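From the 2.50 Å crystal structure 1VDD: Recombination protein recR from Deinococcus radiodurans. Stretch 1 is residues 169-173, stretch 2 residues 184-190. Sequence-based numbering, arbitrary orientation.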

ATOM      1  N   ALA A 169      11.583 -18.790 -19.403  1.00 38.46           N
ATOM      2  CA  ALA A 169      12.152 -19.228 -18.136  1.00 38.51           C
ATOM      3  C   ALA A 169      11.459 -18.824 -16.838  1.00 41.65           C
ATOM      4  O   ALA A 169      11.332 -17.644 -16.522  1.00 44.21           O
ATOM      5  N   TYR A 170      11.004 -19.819 -16.084  1.00 42.78           N
ATOM      6  CA  TYR A 170      10.405 -19.546 -14.786  1.00 42.00           C
ATOM      7  C   TYR A 170      11.640 -19.175 -13.999  1.00 39.17           C
ATOM      8  O   TYR A 170      12.662 -19.844 -14.116  1.00 40.21           O
ATOM      9  N   GLY A 171      11.580 -18.118 -13.207  1.00 35.92           N
ATOM     10  CA  GLY A 171      12.777 -17.754 -12.475  1.00 34.17           C
ATOM     11  C   GLY A 171      12.646 -16.517 -11.628  1.00 30.56           C
ATOM     12  O   GLY A 171      11.613 -15.854 -11.630  1.00 28.77           O
ATOM     13  N   VAL A 172      13.709 -16.191 -10.902  1.00 25.41           N
ATOM     14  CA  VAL A 172      13.666 -15.032 -10.040  1.00 17.08           C
ATOM     15  C   VAL A 172      13.620 -13.814 -10.944  1.00 18.95           C
ATOM     16  O   VAL A 172      14.247 -13.795 -12.009  1.00 14.99           O
ATOM     17  N   PRO A 173      12.842 -12.794 -10.564  1.00 13.79           N
ATOM     18  CA  PRO A 173      12.758 -11.587 -11.397  1.00 15.33           C
ATOM     19  C   PRO A 173      14.017 -10.723 -11.224  1.00 25.59           C
ATOM     20  O   PRO A 173      14.735 -10.875 -10.242  1.00 20.36           O
ATOM     21  N   VAL A 184       8.209 -21.473  -4.603  1.00 44.58           N
ATOM     22  CA  VAL A 184       8.095 -22.199  -5.863  1.00 39.91           C
ATOM     23  C   VAL A 184       8.922 -21.535  -6.968  1.00 37.08           C
ATOM     24  O   VAL A 184       9.395 -22.195  -7.889  1.00 39.14           O
ATOM     25  N   THR A 185       9.106 -20.227  -6.884  1.00 36.45           N
ATOM     26  CA  THR A 185       9.927 -19.563  -7.881  1.00 31.94           C
ATOM     27  C   THR A 185      11.354 -20.041  -7.693  1.00 28.06           C
ATOM     28  O   THR A 185      11.964 -20.537  -8.629  1.00 29.93           O
ATOM     29  N   LEU A 186      11.878 -19.896  -6.478  1.00 32.68           N
ATOM     30  CA  LEU A 186      13.244 -20.315  -6.164  1.00 33.35           C
ATOM     31  C   LEU A 186      13.530 -21.735  -6.626  1.00 35.29           C
ATOM     32  O   LEU A 186      14.552 -22.002  -7.255  1.00 34.61           O
ATOM     33  N   GLY A 187      12.624 -22.646  -6.301  1.00 36.91           N
ATOM     34  CA  GLY A 187      12.798 -24.018  -6.723  1.00 37.73           C
ATOM     35  C   GLY A 187      12.879 -24.143  -8.234  1.00 39.27           C
ATOM     36  O   GLY A 187      13.492 -25.076  -8.746  1.00 40.78           O
ATOM     37  N   ARG A 188      12.261 -23.216  -8.958  1.00 35.93           N
ATOM     38  CA  ARG A 188      12.304 -23.275 -10.412  1.00 36.49           C
ATOM     39  C   ARG A 188      13.560 -22.587 -10.901  1.00 35.39           C
ATOM     40  O   ARG A 188      14.185 -23.029 -11.862  1.00 35.93           O
ATOM     41  N   ALA A 189      13.929 -21.493 -10.251  1.00 39.29           N
ATOM     42  CA  ALA A 189      15.139 -20.782 -10.646  1.00 44.67           C
ATOM     43  C   ALA A 189      16.329 -21.683 -10.387  1.00 47.23           C
ATOM     44  O   ALA A 189      17.377 -21.537 -11.011  1.00 53.10           O
ATOM     45  N   LEU A 190      16.166 -22.615  -9.457  1.00 46.95           N
ATOM     46  CA  LEU A 190      17.244 -23.522  -9.112  1.00 46.92           C
ATOM     47  C   LEU A 190      17.319 -24.712 -10.065  1.00 47.62           C
ATOM     48  O   LEU A 190      18.364 -24.962 -10.666  1.00 47.49           O
TER

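Stretch 1 is an extended segment without regular secondary structure, and it lies against a helix to which all of stretch 2 belongs. The helical assignment rests on backbone bonds such as A189 N to T185 O (2.7 Å) and L190 N to L186 O (2.8 Å). No hydrogen bond crosses between the stretches, so the contact, which buries 294 Å² summed over both sides, is one of side-chain packing and close backbone approach.

A169 opens the segment without taking part: A169 CB comes no nearer to stretch 2 than 7.5 Å, from R188 O.

Y170 makes the largest contribution from stretch 1, with 68 Å² covered. Its CA-to-CB bond points toward the helix, and chi1 of -80° (m) with chi2 of 48° sets the ring beside R188. The CA-to-CB bond of R188 likewise points toward stretch 1; chi1 is m, chi2 lies between wells at -108°, and chi3 and chi4 are extended. The closest approach is Y170 CD2 to R188 CD at 3.7 Å, a contact of aromatic carbon with the aliphatic part of the arginine. Farther out, R188 NH1 lies over one face of the ring, while Y170 CE2 lies over one face of the guanidinium. The arginine thus meets the ring's rim with CD and one of its faces with NH1. The phenol oxygen OH hydrogen-bonds to a residue flanking one of the stretches.

G171 marks the closest CA-to-CA approach, G171 CA lying 4.3 Å from A189 CA. G171 CA is 4.0 Å from A189 CB, so the alanine methyl, which points toward stretch 1, packs directly on the glycine backbone. An ideal CB on G171 would point away from the helix, yet would still lie 4.3 Å from A189 CB. The carbonyl O of G171 is 3.6 Å from T185 CG2, a van der Waals contact with a methyl group.

V172 leaves CA sideways to the helix, and its m rotamer (chi1 -55°) carries CG1 into an apolar cluster. V172 CG1 lies 3.5 Å from A189 CB, 4.0 Å from L186 CD2 and 4.1 Å from T185 CG2. L186 starts away from stretch 1, but its m, t conformation brings the end of the side chain nearer. T185, also m (chi1 -78°), offers its methyl here, with CG2 3.8 Å from V172 N, while its OG1 is hydrogen-bonded elsewhere in the structure.

P173, its ring C-gamma endo, makes no close contact; its side chain comes nearest at P173 CD, 4.9 Å from T185 CG2.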

ATOM      1  CB  ALA A 169      13.634 -18.820 -18.079  1.00 32.70           C
ATOM      2  CB  TYR A 170       9.783 -20.808 -14.190  1.00 43.86           C
ATOM      3  CG  TYR A 170       8.424 -21.144 -14.752  1.00 49.46           C
ATOM      4  CD1 TYR A 170       8.204 -21.156 -16.129  1.00 51.26           C
ATOM      5  CD2 TYR A 170       7.361 -21.457 -13.909  1.00 50.54           C
ATOM      6  CE1 TYR A 170       6.956 -21.471 -16.660  1.00 55.81           C
ATOM      7  CE2 TYR A 170       6.103 -21.778 -14.427  1.00 57.37           C
ATOM      8  CZ  TYR A 170       5.907 -21.781 -15.806  1.00 59.00           C
ATOM      9  OH  TYR A 170       4.666 -22.079 -16.335  1.00 60.63           O
ATOM     10  CB  VAL A 172      14.914 -15.008  -9.104  1.00 29.31           C
ATOM     11  CG1 VAL A 172      14.991 -16.326  -8.341  1.00 14.65           C
ATOM     12  CG2 VAL A 172      16.195 -14.809  -9.907  1.00 18.77           C
ATOM     13  CB  PRO A 173      11.492 -10.902 -10.892  1.00 12.10           C
ATOM     14  CG  PRO A 173      11.378 -11.305  -9.463  1.00  9.50           C
ATOM     15  CD  PRO A 173      11.988 -12.706  -9.367  1.00 20.52           C
ATOM     16  CB  VAL A 184       6.621 -22.317  -6.277  1.00 43.15           C
ATOM     17  CG1 VAL A 184       6.481 -23.157  -7.535  1.00 41.72           C
ATOM     18  CG2 VAL A 184       5.831 -22.939  -5.135  1.00 46.11           C
ATOM     19  CB  THR A 185       9.890 -18.041  -7.727  1.00 31.48           C
ATOM     20  OG1 THR A 185       8.668 -17.551  -8.278  1.00 33.16           O
ATOM     21  CG2 THR A 185      11.064 -17.397  -8.450  1.00 30.90           C
ATOM     22  CB  LEU A 186      13.495 -20.237  -4.669  1.00 41.44           C
ATOM     23  CG  LEU A 186      13.985 -18.902  -4.145  1.00 43.47           C
ATOM     24  CD1 LEU A 186      14.297 -19.067  -2.674  1.00 42.23           C
ATOM     25  CD2 LEU A 186      15.230 -18.462  -4.913  1.00 44.53           C
ATOM     26  CB  ARG A 188      11.072 -22.608 -11.028  1.00 40.54           C
ATOM     27  CG  ARG A 188       9.759 -23.302 -10.732  1.00 47.72           C
ATOM     28  CD  ARG A 188       9.189 -24.018 -11.958  1.00 57.32           C
ATOM     29  NE  ARG A 188       7.947 -24.721 -11.634  1.00 69.00           N
ATOM     30  CZ  ARG A 188       7.235 -25.441 -12.499  1.00 74.08           C
ATOM     31  NH1 ARG A 188       7.634 -25.562 -13.761  1.00 71.95           N
ATOM     32  NH2 ARG A 188       6.122 -26.048 -12.100  1.00 70.48           N
ATOM     33  CB  ALA A 189      15.299 -19.500  -9.850  1.00 40.64           C
ATOM     34  CB  LEU A 190      17.065 -24.019  -7.677  1.00 48.38           C
ATOM     35  CG  LEU A 190      18.345 -24.138  -6.853  1.00 50.79           C
ATOM     36  CD1 LEU A 190      18.034 -24.841  -5.546  1.00 53.73           C
ATOM     37  CD2 LEU A 190      19.394 -24.903  -7.634  1.00 51.93           C
TER